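Local structure of transcriptional regulator, LuxR family (Burkholderia thailandensis, 3MQQ) at the interface of chains A and B. The protein probably regulates transcription by binding DNA through a LuxR-type helix-turn-helix that lies outside this PAS-domain fragment. Sequence-based numbering; all coordinates share one arbitrary frame. Chains: chain A/B, Transcriptional regulator, LuxR family.

The interface of chains A and B. Residues chain A 14, 91, 93-94, 107, 109; chain B 13-14, 111.
A:Ile14 and B:Ile14 touch where two PAS domains face each other through their beta-sheets and the loop before strand 15-20. The arrangement is two-fold symmetric, which would suit a dimer, though the structure alone does not show that this pairing forms in solution.

The apolar part centres on the delta-methyls of the two isoleucines, which come tip to tip. CD1 of A:Ile14 lies 3.4 Å from CD1 of B:Ile14, a tight contact for two methyl groups. In both side chains a chi1 near 60° sets CG1 in the cramped slot flanked by N and C, and the chain then runs extended, which carries each CD1 forward to its twin. The same B:Ile14 methyl also points at the gamma-methyl of A:Thr109, with CD1 and CG2 4.1 Å apart.

B:Ile14 turns its other branch, CG2, towards A:Thr93, whose side chain it crosses at about a right angle. Next to it the pyrrolidine ring of B:Pro13 leans on strand 87-96 through CG, which is 3.8 Å from CA of A:Gly94 and also packs against A:Thr93.

Within chain A, the hydroxyls of A:Thr93 and A:Thr109, on the paired strands 87-96 and 106-112, are hydrogen-bonded, OG1 to OG1 at 2.7 Å. This bond joins A:Thr93, which meets B:Pro13 and B:Ile14, to A:Thr109, which meets B:Ile14, and restrains the rotation of both hydroxyl-bearing groups.

At the other end of the patch, B:Glu111 brings its carboxylate to the imidazole of A:His91. OE2 sits at the ring edge, in plane, but CE1 as modelled is too close to it, which makes the ring's orientation doubtful; a flipped ring would probably put NE2 towards OE2. Ring and carboxylate planes are turned 38° apart. So near a carboxylate, the imidazole may be more readily protonated.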
loop_
_atom_site.group_PDB
_atom_site.type_symbol
_atom_site.label_atom_id
_atom_site.label_comp_id
_atom_site.label_asym_id
_atom_site.label_seq_id
_atom_site.Cartn_x
_atom_site.Cartn_y
_atom_site.Cartn_z
ATOM N N ILE A 14 -4.230 -4.295 -0.064
ATOM C CA ILE A 14 -2.955 -4.716 0.513
ATOM C C ILE A 14 -3.064 -4.819 2.012
ATOM O O ILE A 14 -3.938 -4.187 2.606
ATOM C CB ILE A 14 -1.792 -3.772 0.118
ATOM C CG1 ILE A 14 -1.996 -2.354 0.629
ATOM C CG2 ILE A 14 -1.561 -3.816 -1.408
ATOM C CD1 ILE A 14 -0.815 -1.462 0.327
ATOM N N HIS A 91 6.556 -7.792 -0.022
ATOM C CA HIS A 91 7.046 -6.429 -0.114
ATOM C C HIS A 91 6.454 -5.645 1.058
ATOM O O HIS A 91 5.267 -5.715 1.310
ATOM C CB HIS A 91 6.577 -5.769 -1.404
ATOM C CG HIS A 91 7.111 -4.385 -1.575
ATOM N ND1 HIS A 91 6.311 -3.291 -1.816
ATOM C CD2 HIS A 91 8.387 -3.927 -1.574
ATOM C CE1 HIS A 91 7.070 -2.210 -1.937
ATOM N NE2 HIS A 91 8.331 -2.570 -1.788
ATOM N N THR A 93 6.357 -1.839 3.215
ATOM C CA THR A 93 6.751 -0.436 3.275
ATOM C C THR A 93 6.283 0.092 4.618
ATOM O O THR A 93 5.363 -0.443 5.224
ATOM C CB THR A 93 6.155 0.461 2.148
ATOM O OG1 THR A 93 4.790 0.774 2.427
ATOM C CG2 THR A 93 6.248 -0.195 0.764
ATOM N N GLY A 94 6.954 1.134 5.094
ATOM C CA GLY A 94 6.587 1.686 6.403
ATOM C C GLY A 94 6.912 3.157 6.523
ATOM O O GLY A 94 7.832 3.645 5.913
ATOM N N VAL A 107 2.836 3.351 10.245
ATOM C CA VAL A 107 1.911 2.756 9.286
ATOM C C VAL A 107 2.747 1.847 8.420
ATOM O O VAL A 107 3.743 2.288 7.870
ATOM C CB VAL A 107 1.240 3.835 8.398
ATOM C CG1 VAL A 107 0.306 3.208 7.347
ATOM C CG2 VAL A 107 0.471 4.800 9.267
ATOM N N THR A 109 2.759 -1.445 5.433
ATOM C CA THR A 109 2.059 -2.167 4.359
ATOM C C THR A 109 2.729 -3.474 4.026
ATOM O O THR A 109 3.946 -3.614 4.176
ATOM C CB THR A 109 1.906 -1.319 3.066
ATOM O OG1 THR A 109 3.142 -1.362 2.315
ATOM C CG2 THR A 109 1.457 0.120 3.344
ATOM N N PRO B 13 3.318 5.509 3.349
ATOM C CA PRO B 13 4.517 5.624 2.535
ATOM C C PRO B 13 4.280 5.291 1.072
ATOM O O PRO B 13 5.246 5.229 0.282
ATOM C CB PRO B 13 5.448 4.570 3.146
ATOM C CG PRO B 13 4.549 3.582 3.774
ATOM C CD PRO B 13 3.323 4.329 4.221
ATOM N N ILE B 14 3.033 4.983 0.747
ATOM C CA ILE B 14 2.620 4.750 -0.638
ATOM C C ILE B 14 1.480 5.699 -0.979
ATOM O O ILE B 14 0.747 6.176 -0.103
ATOM C CB ILE B 14 2.151 3.297 -0.897
ATOM C CG1 ILE B 14 0.947 2.952 -0.016
ATOM C CG2 ILE B 14 3.308 2.309 -0.722
ATOM C CD1 ILE B 14 0.349 1.627 -0.318
ATOM N N GLU B 111 2.605 2.902 -6.193
ATOM C CA GLU B 111 3.929 2.944 -5.675
ATOM C C GLU B 111 4.908 3.114 -6.841
ATOM O O GLU B 111 4.841 2.382 -7.800
ATOM C CB GLU B 111 4.227 1.651 -4.905
ATOM C CG GLU B 111 5.643 1.599 -4.386
ATOM C CD GLU B 111 5.921 0.334 -3.633
ATOM O OE1 GLU B 111 5.221 -0.670 -3.875
ATOM O OE2 GLU B 111 6.841 0.337 -2.793
#